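Long-range contacts in arginase (Glaciozyma antarctica, PDB 5YNL), which probably hydrolyses L-arginine to L-ornithine and urea, the reaction of arginases, in a cold-adapted yeast: residues 61-66 with 132-137; 84-89 with 348-353; 180-185 with 193-198; 279-284 with 319-324. All coordinates share one frame; numbering follows the deposited sequence.

Contact 1 (61-66 with 132-137); sequences VGCPFS and KDVADR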
loop_
_atom_site.group_PDB
_atom_site.type_symbol
_atom_site.label_atom_id
_atom_site.label_comp_id
_atom_site.label_asym_id
_atom_site.label_seq_id
_atom_site.Cartn_x
_atom_site.Cartn_y
_atom_site.Cartn_z
ATOM N N VAL A 61 -10.795 2.680 -5.563
ATOM C CA VAL A 61 -11.522 1.518 -5.055
ATOM C C VAL A 61 -11.543 1.509 -3.526
ATOM O O VAL A 61 -10.497 1.464 -2.868
ATOM C CB VAL A 61 -11.079 0.138 -5.700
ATOM C CG1 VAL A 61 -10.281 0.335 -7.005
ATOM C CG2 VAL A 61 -10.319 -0.738 -4.730
ATOM N N GLY A 62 -12.746 1.610 -2.964
ATOM C CA GLY A 62 -12.896 1.565 -1.524
ATOM C C GLY A 62 -13.351 0.191 -1.089
ATOM O O GLY A 62 -14.191 -0.425 -1.748
ATOM N N CYS A 63 -12.785 -0.297 0.009
ATOM C CA CYS A 63 -13.241 -1.538 0.620
ATOM C C CYS A 63 -13.251 -1.441 2.147
ATOM O O CYS A 63 -12.196 -1.480 2.788
ATOM C CB CYS A 63 -12.384 -2.716 0.170
ATOM S SG CYS A 63 -12.578 -4.180 1.231
ATOM N N PRO A 64 -14.451 -1.330 2.730
ATOM C CA PRO A 64 -14.660 -1.091 4.163
ATOM C C PRO A 64 -14.390 -2.304 5.060
ATOM O O PRO A 64 -14.842 -2.292 6.206
ATOM C CB PRO A 64 -16.156 -0.748 4.253
ATOM C CG PRO A 64 -16.635 -0.574 2.843
ATOM C CD PRO A 64 -15.719 -1.391 1.990
ATOM N N PHE A 65 -13.672 -3.311 4.564
ATOM C CA PHE A 65 -13.459 -4.561 5.307
ATOM C C PHE A 65 -12.521 -4.435 6.522
ATOM O O PHE A 65 -11.516 -3.725 6.472
ATOM C CB PHE A 65 -12.930 -5.640 4.356
ATOM C CG PHE A 65 -13.003 -7.045 4.906
ATOM C CD1 PHE A 65 -14.232 -7.640 5.175
ATOM C CD2 PHE A 65 -11.841 -7.786 5.106
ATOM C CE1 PHE A 65 -14.299 -8.937 5.666
ATOM C CE2 PHE A 65 -11.902 -9.090 5.594
ATOM C CZ PHE A 65 -13.131 -9.664 5.873
ATOM N N SER A 66 -12.862 -5.145 7.597
ATOM C CA SER A 66 -12.061 -5.178 8.823
ATOM C C SER A 66 -12.472 -6.346 9.723
ATOM O O SER A 66 -11.830 -7.395 9.741
ATOM C CB SER A 66 -12.201 -3.860 9.592
ATOM N N LYS A 132 -10.273 -10.993 -3.484
ATOM C CA LYS A 132 -10.350 -11.299 -4.911
ATOM C C LYS A 132 -11.121 -10.177 -5.594
ATOM O O LYS A 132 -10.723 -9.695 -6.655
ATOM C CB LYS A 132 -11.022 -12.661 -5.158
ATOM C CG LYS A 132 -11.031 -13.146 -6.616
ATOM C CD LYS A 132 -12.003 -14.331 -6.774
ATOM C CE LYS A 132 -11.865 -15.081 -8.103
ATOM N NZ LYS A 132 -12.624 -16.376 -8.074
ATOM N N ASP A 133 -12.217 -9.760 -4.967
ATOM C CA ASP A 133 -13.001 -8.618 -5.431
ATOM C C ASP A 133 -12.089 -7.402 -5.638
ATOM O O ASP A 133 -12.084 -6.784 -6.709
ATOM C CB ASP A 133 -14.140 -8.338 -4.427
ATOM C CG ASP A 133 -14.601 -6.889 -4.428
ATOM O OD1 ASP A 133 -13.971 -6.055 -3.731
ATOM O OD2 ASP A 133 -15.610 -6.587 -5.102
ATOM N N VAL A 134 -11.281 -7.093 -4.629
ATOM C CA VAL A 134 -10.350 -5.977 -4.722
ATOM C C VAL A 134 -9.314 -6.204 -5.819
ATOM O O VAL A 134 -9.058 -5.307 -6.621
ATOM C CB VAL A 134 -9.656 -5.708 -3.377
ATOM C CG1 VAL A 134 -8.550 -4.661 -3.537
ATOM C CG2 VAL A 134 -10.691 -5.280 -2.331
ATOM N N ALA A 135 -8.726 -7.401 -5.851
ATOM C CA ALA A 135 -7.702 -7.754 -6.842
ATOM C C ALA A 135 -8.187 -7.498 -8.262
ATOM O O ALA A 135 -7.420 -7.069 -9.131
ATOM C CB ALA A 135 -7.311 -9.202 -6.696
ATOM N N ASP A 136 -9.466 -7.786 -8.493
ATOM C CA ASP A 136 -10.063 -7.616 -9.806
ATOM C C ASP A 136 -10.273 -6.136 -10.131
ATOM O O ASP A 136 -9.888 -5.671 -11.211
ATOM C CB ASP A 136 -11.392 -8.383 -9.903
ATOM C CG ASP A 136 -11.212 -9.894 -9.810
ATOM O OD1 ASP A 136 -10.229 -10.421 -10.380
ATOM O OD2 ASP A 136 -12.059 -10.549 -9.164
ATOM N N ARG A 137 -10.871 -5.395 -9.197
ATOM C CA ARG A 137 -11.212 -3.989 -9.435
ATOM C C ARG A 137 -9.945 -3.167 -9.627
ATOM O O ARG A 137 -9.891 -2.258 -10.463
ATOM C CB ARG A 137 -12.048 -3.423 -8.281
ATOM C CG ARG A 137 -13.343 -4.178 -8.021
ATOM C CD ARG A 137 -13.805 -4.017 -6.569
ATOM N NE ARG A 137 -14.199 -2.649 -6.234
ATOM C CZ ARG A 137 -14.481 -2.230 -5.000
ATOM N NH1 ARG A 137 -14.829 -0.964 -4.782
ATOM N NH2 ARG A 137 -14.408 -3.075 -3.981
#
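Arg137 starts with CG beside its backbone N, anti to the carbonyl carbon (chi1 -58°). Its chain then bends at chi3 (66°), and this brings NH1 to the carbonyl of Gly62. NH1 donates to Gly62 O at 3.1 Å, with an N-H...O angle of 144°. The carbonyl oxygen sits at the edge of the guanidinium, somewhat tilted from its plane. Val61 covers one face, its CB lying 4.0 Å from NH1 of Arg137. Within the helix, NH2 of Arg137 forms a salt bridge with OD1 of Asp133, one turn earlier, at 3.0 Å. That bond lies in the guanidinium plane and uses the syn lone pair of OD1. The apolar half of the contact is Val134. Its CG2 meets CB of Cys63 at 4.0 Å, and its CG1 comes within 4.5 Å of Val61 CG2. Over this contact, helix residues 132-137 run nearly antiparallel to strand residues 61-63. Val61 and Cys63 also pair with strand 147-152 of the sheet. The two bonds from NH1 and NH2 fix the rotation of the guanidinium. Asp133 probably balances the positive charge that the helix brings to a mostly buried strand.

Contact 2 (84-89 with 348-353); sequences SGLLND and VGRSLV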
loop_
_atom_site.group_PDB
_atom_site.type_symbol
_atom_site.label_atom_id
_atom_site.label_comp_id
_atom_site.label_asym_id
_atom_site.label_seq_id
_atom_site.Cartn_x
_atom_site.Cartn_y
_atom_site.Cartn_z
ATOM N N SER A 84 -15.478 13.519 2.291
ATOM C CA SER A 84 -14.745 14.696 2.788
ATOM C C SER A 84 -14.156 15.590 1.696
ATOM O O SER A 84 -13.588 16.631 2.004
ATOM C CB SER A 84 -13.625 14.290 3.770
ATOM O OG SER A 84 -12.535 13.660 3.106
ATOM N N GLY A 85 -14.281 15.196 0.431
ATOM C CA GLY A 85 -13.822 16.036 -0.662
ATOM C C GLY A 85 -12.573 15.494 -1.346
ATOM O O GLY A 85 -11.973 16.177 -2.180
ATOM N N LEU A 86 -12.183 14.266 -1.018
ATOM C CA LEU A 86 -11.025 13.664 -1.664
ATOM C C LEU A 86 -11.138 13.686 -3.197
ATOM O O LEU A 86 -10.150 13.958 -3.906
ATOM C CB LEU A 86 -10.840 12.226 -1.206
ATOM C CG LEU A 86 -9.690 11.564 -1.960
ATOM C CD1 LEU A 86 -8.396 12.205 -1.493
ATOM C CD2 LEU A 86 -9.679 10.044 -1.789
ATOM N N LEU A 87 -12.341 13.395 -3.696
ATOM C CA LEU A 87 -12.578 13.323 -5.128
ATOM C C LEU A 87 -12.287 14.673 -5.780
ATOM O O LEU A 87 -11.593 14.746 -6.800
ATOM C CB LEU A 87 -14.013 12.863 -5.425
ATOM C CG LEU A 87 -14.241 11.372 -5.683
ATOM C CD1 LEU A 87 -13.649 10.524 -4.576
ATOM C CD2 LEU A 87 -15.709 11.093 -5.802
ATOM N N ASN A 88 -12.808 15.736 -5.171
ATOM C CA ASN A 88 -12.586 17.097 -5.645
ATOM C C ASN A 88 -11.098 17.519 -5.534
ATOM O O ASN A 88 -10.551 18.160 -6.443
ATOM C CB ASN A 88 -13.515 18.053 -4.888
ATOM C CG ASN A 88 -13.619 19.413 -5.538
ATOM O OD1 ASN A 88 -14.323 19.593 -6.536
ATOM N ND2 ASN A 88 -12.933 20.391 -4.962
ATOM N N ASP A 89 -10.441 17.146 -4.434
ATOM C CA ASP A 89 -9.006 17.401 -4.280
ATOM C C ASP A 89 -8.207 16.825 -5.437
ATOM O O ASP A 89 -7.332 17.488 -5.997
ATOM C CB ASP A 89 -8.478 16.801 -2.970
ATOM C CG ASP A 89 -8.908 17.587 -1.748
ATOM O OD1 ASP A 89 -9.387 18.724 -1.911
ATOM O OD2 ASP A 89 -8.744 17.066 -0.628
ATOM N N VAL A 348 -5.981 13.391 7.382
ATOM C CA VAL A 348 -4.623 12.909 7.193
ATOM C C VAL A 348 -4.568 12.067 5.927
ATOM O O VAL A 348 -3.693 12.270 5.085
ATOM C CB VAL A 348 -4.138 12.078 8.393
ATOM C CG1 VAL A 348 -2.957 11.238 8.019
ATOM C CG2 VAL A 348 -3.792 12.977 9.548
ATOM N N GLY A 349 -5.510 11.127 5.794
ATOM C CA GLY A 349 -5.555 10.238 4.636
ATOM C C GLY A 349 -5.667 11.072 3.375
ATOM O O GLY A 349 -4.966 10.844 2.398
ATOM N N ARG A 350 -6.522 12.080 3.425
ATOM C CA ARG A 350 -6.711 12.968 2.290
ATOM C C ARG A 350 -5.430 13.686 1.879
ATOM O O ARG A 350 -5.096 13.770 0.701
ATOM C CB ARG A 350 -7.795 13.992 2.595
ATOM C CG ARG A 350 -8.523 14.380 1.359
ATOM C CD ARG A 350 -9.839 15.037 1.689
ATOM N NE ARG A 350 -9.654 16.457 1.917
ATOM C CZ ARG A 350 -10.137 17.109 2.960
ATOM N NH1 ARG A 350 -10.853 16.456 3.868
ATOM N NH2 ARG A 350 -9.917 18.413 3.083
ATOM N N SER A 351 -4.738 14.221 2.872
ATOM C CA SER A 351 -3.480 14.890 2.636
ATOM C C SER A 351 -2.470 13.952 1.945
ATOM O O SER A 351 -1.846 14.368 0.979
ATOM C CB SER A 351 -2.922 15.456 3.945
ATOM O OG SER A 351 -2.106 16.587 3.695
ATOM N N LEU A 352 -2.346 12.703 2.412
ATOM C CA LEU A 352 -1.351 11.794 1.861
ATOM C C LEU A 352 -1.722 11.416 0.423
ATOM O O LEU A 352 -0.831 11.219 -0.429
ATOM C CB LEU A 352 -1.195 10.517 2.692
ATOM C CG LEU A 352 -0.806 10.556 4.178
ATOM C CD1 LEU A 352 -0.939 9.137 4.798
ATOM C CD2 LEU A 352 0.645 11.091 4.377
ATOM N N VAL A 353 -3.023 11.302 0.146
ATOM C CA VAL A 353 -3.450 10.976 -1.214
ATOM C C VAL A 353 -3.018 12.100 -2.154
ATOM O O VAL A 353 -2.310 11.845 -3.120
ATOM C CB VAL A 353 -4.991 10.714 -1.334
ATOM C CG1 VAL A 353 -5.410 10.656 -2.785
ATOM C CG2 VAL A 353 -5.374 9.402 -0.638
#
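Arg350 reaches from helix 345-356 to Ser84, Leu86 and Asp89. Its CB is directed at the 84-89 segment. CG rests against CD1 of Leu86 at 3.6 Å, the two side chains running alongside with their ends pointing opposite ways. CD passes between polar groups, 3.3 Å from both Ser84 OG and Asp89 OD2. The chain bends at chi3 (86°), and NE then donates to Asp89 OD2 at 2.8 Å in a salt bridge. This carboxylate oxygen lies at the guanidinium edge, the two planes 44° apart, and also pairs with Arg354. At the tip, NH1 gives a weak hydrogen bond to Ser84 OG at 3.4 Å and a salt bridge to Asp347. The stronger partner of Ser84 OG is the carbonyl of Leu81. Ser84 O lies over one guanidinium face. The same Leu86 CD1 also touches Val353 CG1 at 3.6 Å, the two side chains crossing at about a right angle. With an alanine here, Asp89 would probably lose one of its two arginine partners, and a gap would open beside Leu86 CD1. Gly85 ends helix 77-83 in a Schellman motif and N-caps helix 86-92, and helix 345-356 packs against this turn through Arg350 and Val353.

Contact 3 (180-185 with 193-198); sequences HADINT and RLHGCP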
loop_
_atom_site.group_PDB
_atom_site.type_symbol
_atom_site.label_atom_id
_atom_site.label_comp_id
_atom_site.label_asym_id
_atom_site.label_seq_id
_atom_site.Cartn_x
_atom_site.Cartn_y
_atom_site.Cartn_z
ATOM N N HIS A 180 3.416 -3.068 11.348
ATOM C CA HIS A 180 3.418 -4.529 11.337
ATOM C C HIS A 180 3.930 -5.089 10.027
ATOM O O HIS A 180 3.621 -4.567 8.960
ATOM C CB HIS A 180 1.999 -5.052 11.547
ATOM C CG HIS A 180 1.276 -4.395 12.670
ATOM N ND1 HIS A 180 1.788 -4.341 13.954
ATOM C CD2 HIS A 180 0.084 -3.756 12.715
ATOM C CE1 HIS A 180 0.938 -3.706 14.735
ATOM N NE2 HIS A 180 -0.108 -3.339 14.007
ATOM N N ALA A 181 4.677 -6.185 10.109
ATOM C CA ALA A 181 5.197 -6.846 8.912
ATOM C C ALA A 181 4.127 -7.659 8.174
ATOM O O ALA A 181 4.269 -7.910 6.979
ATOM C CB ALA A 181 6.418 -7.719 9.246
ATOM N N ASP A 182 3.070 -8.065 8.881
ATOM C CA ASP A 182 1.986 -8.863 8.286
ATOM C C ASP A 182 2.496 -10.031 7.402
ATOM O O ASP A 182 1.949 -10.300 6.324
ATOM C CB ASP A 182 1.029 -7.961 7.482
ATOM C CG ASP A 182 0.275 -6.961 8.349
ATOM O OD1 ASP A 182 0.165 -7.173 9.571
ATOM O OD2 ASP A 182 -0.235 -5.962 7.798
ATOM N N ILE A 183 3.542 -10.719 7.849
ATOM C CA ILE A 183 4.175 -11.717 6.993
ATOM C C ILE A 183 3.994 -13.159 7.466
ATOM O O ILE A 183 4.573 -14.082 6.893
ATOM C CB ILE A 183 5.678 -11.389 6.749
ATOM C CG1 ILE A 183 6.144 -11.919 5.389
ATOM C CG2 ILE A 183 6.553 -11.912 7.875
ATOM C CD1 ILE A 183 7.444 -11.319 4.944
ATOM N N ASN A 184 3.168 -13.357 8.487
ATOM C CA ASN A 184 2.933 -14.704 9.008
ATOM C C ASN A 184 2.354 -15.686 8.001
ATOM O O ASN A 184 1.426 -15.359 7.264
ATOM C CB ASN A 184 2.028 -14.673 10.239
ATOM C CG ASN A 184 2.784 -14.944 11.512
ATOM O OD1 ASN A 184 3.966 -15.281 11.481
ATOM N ND2 ASN A 184 2.107 -14.817 12.642
ATOM N N THR A 185 2.911 -16.893 7.979
ATOM C CA THR A 185 2.273 -18.011 7.293
ATOM C C THR A 185 1.123 -18.472 8.185
ATOM O O THR A 185 1.126 -18.201 9.389
ATOM C CB THR A 185 3.267 -19.170 7.074
ATOM O OG1 THR A 185 2.579 -20.327 6.579
ATOM C CG2 THR A 185 3.968 -19.533 8.376
ATOM N N ARG A 193 -6.255 -14.352 12.611
ATOM C CA ARG A 193 -6.750 -13.298 11.738
ATOM C C ARG A 193 -5.866 -13.217 10.504
ATOM O O ARG A 193 -4.640 -13.122 10.608
ATOM C CB ARG A 193 -6.761 -11.955 12.469
ATOM C CG ARG A 193 -7.564 -11.970 13.762
ATOM C CD ARG A 193 -7.056 -10.916 14.728
ATOM N NE ARG A 193 -5.599 -10.942 14.816
ATOM C CZ ARG A 193 -4.814 -9.950 14.417
ATOM N NH1 ARG A 193 -5.352 -8.846 13.919
ATOM N NH2 ARG A 193 -3.496 -10.060 14.523
ATOM N N LEU A 194 -6.492 -13.249 9.333
ATOM C CA LEU A 194 -5.768 -13.191 8.068
ATOM C C LEU A 194 -5.026 -11.867 7.914
ATOM O O LEU A 194 -4.308 -11.659 6.936
ATOM C CB LEU A 194 -6.732 -13.397 6.899
ATOM C CG LEU A 194 -6.874 -14.811 6.322
ATOM C CD1 LEU A 194 -5.682 -15.139 5.436
ATOM C CD2 LEU A 194 -7.024 -15.854 7.420
ATOM N N HIS A 195 -5.208 -10.991 8.900
ATOM C CA HIS A 195 -4.646 -9.644 8.936
ATOM C C HIS A 195 -3.119 -9.624 8.870
ATOM O O HIS A 195 -2.532 -8.742 8.242
ATOM C CB HIS A 195 -5.123 -8.938 10.209
ATOM C CG HIS A 195 -4.888 -7.460 10.217
ATOM N ND1 HIS A 195 -5.214 -6.665 11.293
ATOM C CD2 HIS A 195 -4.361 -6.635 9.283
ATOM C CE1 HIS A 195 -4.896 -5.410 11.022
ATOM N NE2 HIS A 195 -4.379 -5.364 9.807
ATOM N N GLY A 196 -2.476 -10.587 9.522
ATOM C CA GLY A 196 -1.025 -10.640 9.526
ATOM C C GLY A 196 -0.445 -11.665 8.578
ATOM O O GLY A 196 0.683 -12.104 8.762
ATOM N N CYS A 197 -1.211 -12.059 7.566
ATOM C CA CYS A 197 -0.721 -13.029 6.584
ATOM C C CYS A 197 -0.543 -12.595 5.107
ATOM O O CYS A 197 -0.004 -13.372 4.320
ATOM C CB CYS A 197 -1.575 -14.300 6.637
ATOM S SG CYS A 197 -1.693 -15.019 8.279
ATOM N N PRO A 198 -0.968 -11.370 4.725
ATOM C CA PRO A 198 -1.055 -11.147 3.277
ATOM C C PRO A 198 0.270 -11.221 2.534
ATOM O O PRO A 198 0.281 -11.542 1.342
ATOM C CB PRO A 198 -1.591 -9.710 3.176
ATOM C CG PRO A 198 -1.113 -9.042 4.409
ATOM C CD PRO A 198 -1.232 -10.120 5.469
#
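Asp182 and Asn184 meet His195, Gly196, Cys197 and Pro198 in a buried loop-to-loop contact, made largely by backbone. Both segments lie in the long connection after strand 173-177, the second running into the start of helix 198-202. The first carries the His-Ala-Asp-Ile-Asn motif of arginases, which in relatives supplies metal ligands, so the contact probably borders the active site. The chains approach closely, with Asp182 CA 3.7 Å from Gly196 CA. Asn184 N gives a weak hydrogen bond to Gly196 O at 2.8 Å, bent to 127°. Cys197 CA makes a C-H...O contact with Asn184 O at 3.2 Å, and Ser200 OG also bonds to this oxygen. The side chain of Asp182 lies alongside the second segment. Its CG stands beside the backbone N (chi1 -65°), which sets CG 3.3 Å from the carbonyl oxygen of His195, a close approach without a hydrogen bond between the oxygens. Its CB packs on CD of Pro198 at 3.7 Å. With an alanine here the carboxylate is gone, and a gap would probably open beside the His195 carbonyl and Gly196 CA. The ring of His195 turns to Glu331, which its NE2 hydrogen-bonds. Trp176 of strand 173-177 touches both Asp182 and Pro198. The backbone of Asp182 bonds to Val199 in helix 198-202, while Ile183 packs on Ile243 and Leu244 of helix 241-246.

Contact 4 (279-284 with 319-324); sequences RPIHLS and AETNLL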
loop_
_atom_site.group_PDB
_atom_site.type_symbol
_atom_site.label_atom_id
_atom_site.label_comp_id
_atom_site.label_asym_id
_atom_site.label_seq_id
_atom_site.Cartn_x
_atom_site.Cartn_y
_atom_site.Cartn_z
ATOM N N ARG A 279 11.353 0.801 -12.161
ATOM C CA ARG A 279 10.221 -0.050 -11.776
ATOM C C ARG A 279 8.999 0.744 -11.323
ATOM O O ARG A 279 9.136 1.735 -10.594
ATOM C CB ARG A 279 10.639 -1.001 -10.638
ATOM C CG ARG A 279 11.614 -2.139 -11.056
ATOM C CD ARG A 279 11.806 -3.110 -9.914
ATOM N NE ARG A 279 12.873 -4.080 -10.134
ATOM C CZ ARG A 279 12.721 -5.264 -10.731
ATOM N NH1 ARG A 279 13.764 -6.061 -10.870
ATOM N NH2 ARG A 279 11.543 -5.650 -11.195
ATOM N N PRO A 280 7.796 0.308 -11.738
ATOM C CA PRO A 280 6.576 0.935 -11.204
ATOM C C PRO A 280 6.577 0.781 -9.684
ATOM O O PRO A 280 7.114 -0.213 -9.201
ATOM C CB PRO A 280 5.445 0.082 -11.803
ATOM C CG PRO A 280 6.049 -0.561 -13.023
ATOM C CD PRO A 280 7.495 -0.810 -12.649
ATOM N N ILE A 281 6.017 1.734 -8.947
ATOM C CA ILE A 281 5.999 1.639 -7.493
ATOM C C ILE A 281 4.573 1.416 -6.975
ATOM O O ILE A 281 3.639 2.146 -7.355
ATOM C CB ILE A 281 6.589 2.920 -6.822
ATOM C CG1 ILE A 281 8.121 2.880 -6.846
ATOM C CG2 ILE A 281 6.092 3.073 -5.377
ATOM C CD1 ILE A 281 8.814 4.272 -6.611
ATOM N N HIS A 282 4.421 0.424 -6.095
ATOM C CA HIS A 282 3.189 0.211 -5.364
ATOM C C HIS A 282 3.442 0.684 -3.938
ATOM O O HIS A 282 4.242 0.079 -3.202
ATOM C CB HIS A 282 2.781 -1.275 -5.374
ATOM C CG HIS A 282 1.378 -1.540 -4.916
ATOM N ND1 HIS A 282 0.547 -0.560 -4.404
ATOM C CD2 HIS A 282 0.654 -2.683 -4.881
ATOM C CE1 HIS A 282 -0.620 -1.086 -4.090
ATOM N NE2 HIS A 282 -0.578 -2.378 -4.363
ATOM N N LEU A 283 2.787 1.767 -3.542
ATOM C CA LEU A 283 2.955 2.252 -2.169
ATOM C C LEU A 283 1.751 1.857 -1.352
ATOM O O LEU A 283 0.642 2.407 -1.544
ATOM C CB LEU A 283 3.147 3.776 -2.105
ATOM C CG LEU A 283 3.298 4.442 -0.730
ATOM C CD1 LEU A 283 4.467 3.857 0.109
ATOM C CD2 LEU A 283 3.515 5.922 -0.939
ATOM N N SER A 284 1.953 0.898 -0.448
ATOM C CA SER A 284 0.833 0.403 0.360
ATOM C C SER A 284 0.945 0.977 1.769
ATOM O O SER A 284 1.712 0.462 2.599
ATOM C CB SER A 284 0.823 -1.125 0.386
ATOM O OG SER A 284 -0.466 -1.601 0.722
ATOM N N ALA A 319 6.276 10.417 -4.831
ATOM C CA ALA A 319 5.611 11.163 -5.903
ATOM C C ALA A 319 6.634 11.788 -6.833
ATOM O O ALA A 319 6.434 11.784 -8.061
ATOM C CB ALA A 319 4.660 12.228 -5.342
ATOM N N GLU A 320 7.726 12.307 -6.274
ATOM C CA GLU A 320 8.702 12.988 -7.120
ATOM C C GLU A 320 9.368 12.045 -8.141
ATOM O O GLU A 320 9.863 12.504 -9.171
ATOM C CB GLU A 320 9.735 13.816 -6.319
ATOM C CG GLU A 320 10.928 13.029 -5.750
ATOM C CD GLU A 320 11.953 13.913 -5.005
ATOM O OE1 GLU A 320 12.719 13.366 -4.176
ATOM O OE2 GLU A 320 12.013 15.149 -5.238
ATOM N N THR A 321 9.336 10.734 -7.887
ATOM C CA THR A 321 9.972 9.779 -8.820
ATOM C C THR A 321 9.212 9.575 -10.130
ATOM O O THR A 321 9.796 9.104 -11.105
ATOM C CB THR A 321 10.188 8.370 -8.210
ATOM O OG1 THR A 321 8.977 7.624 -8.328
ATOM C CG2 THR A 321 10.596 8.459 -6.753
ATOM N N ASN A 322 7.920 9.904 -10.128
ATOM C CA ASN A 322 6.999 9.579 -11.233
ATOM C C ASN A 322 6.750 8.079 -11.466
ATOM O O ASN A 322 6.105 7.705 -12.445
ATOM C CB ASN A 322 7.409 10.262 -12.555
ATOM C CG ASN A 322 7.243 11.760 -12.513
ATOM O OD1 ASN A 322 6.218 12.267 -12.043
ATOM N ND2 ASN A 322 8.252 12.486 -13.005
ATOM N N LEU A 323 7.240 7.232 -10.560
ATOM C CA LEU A 323 7.149 5.776 -10.744
ATOM C C LEU A 323 5.878 5.161 -10.133
ATOM O O LEU A 323 5.561 3.994 -10.376
ATOM C CB LEU A 323 8.403 5.082 -10.197
ATOM C CG LEU A 323 9.736 5.623 -10.755
ATOM C CD1 LEU A 323 10.909 5.270 -9.842
ATOM C CD2 LEU A 323 9.998 5.116 -12.161
ATOM N N LEU A 324 5.145 5.940 -9.343
ATOM C CA LEU A 324 3.984 5.397 -8.632
ATOM C C LEU A 324 2.813 5.010 -9.569
ATOM O O LEU A 324 2.332 5.826 -10.352
ATOM C CB LEU A 324 3.513 6.401 -7.584
ATOM C CG LEU A 324 2.315 5.999 -6.724
ATOM C CD1 LEU A 324 2.761 5.046 -5.607
ATOM C CD2 LEU A 324 1.644 7.261 -6.149
#
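Ile281 N donates to Leu323 O at 2.7 Å, with an N-H...O angle of 156°. Ile281 also forms a parallel beta bridge with Leu324, the next residue after Leu323, their side chains on the same face of the sheet. Ile281 CG1 stands beside its backbone N (chi1 -80°). This carries CD1 over to Leu323 CB at 3.7 Å and Thr321 OG1 at 3.8 Å. Leu324 CD1 touches Leu283 CB at 3.7 Å and also meets Ile281 CG2. Leu323 CB lies 3.4 Å from Arg279 O. In the second shell, Thr321 OG1 accepts from Leu323 N at 2.9 Å, an ST turn, and also bonds to Ile318 O. Asn322, with positive phi (65°), turns the chain out of the helix. The two together probably set the position of Leu323 for its bond to Ile281. Helix 308-320 here closes a beta-alpha-beta crossover between the neighbouring parallel strands 281-286 and 324-330. Pairing continues from Ile281 to Val325 and from Leu283 to Ser326. On its other edge, strand 281-286 pairs with strand 173-177, and His282 packs against helix 158-168.

Contacts 1, 3 and 4 are buried, while contact 2 is partly buried and lies farthest from the centre of the chain. Contacts 1 and 4 reach the same parallel sheet. Contact 1 joins a strand to a helix lying on it, mainly through an arginine and a valine. Contact 4 joins two neighbouring strands by backbone pairing and aliphatic side chains. Contact 2 joins helices through ion pairs and an apolar leucine-valine contact, in keeping with its more open place. Its helix 345-356 also packs on helix 308-320, which leads into contact 4. Contact 3 joins loop to loop, largely through backbone. It lies on the opposite side of the chain's centre from contacts 2 and 4.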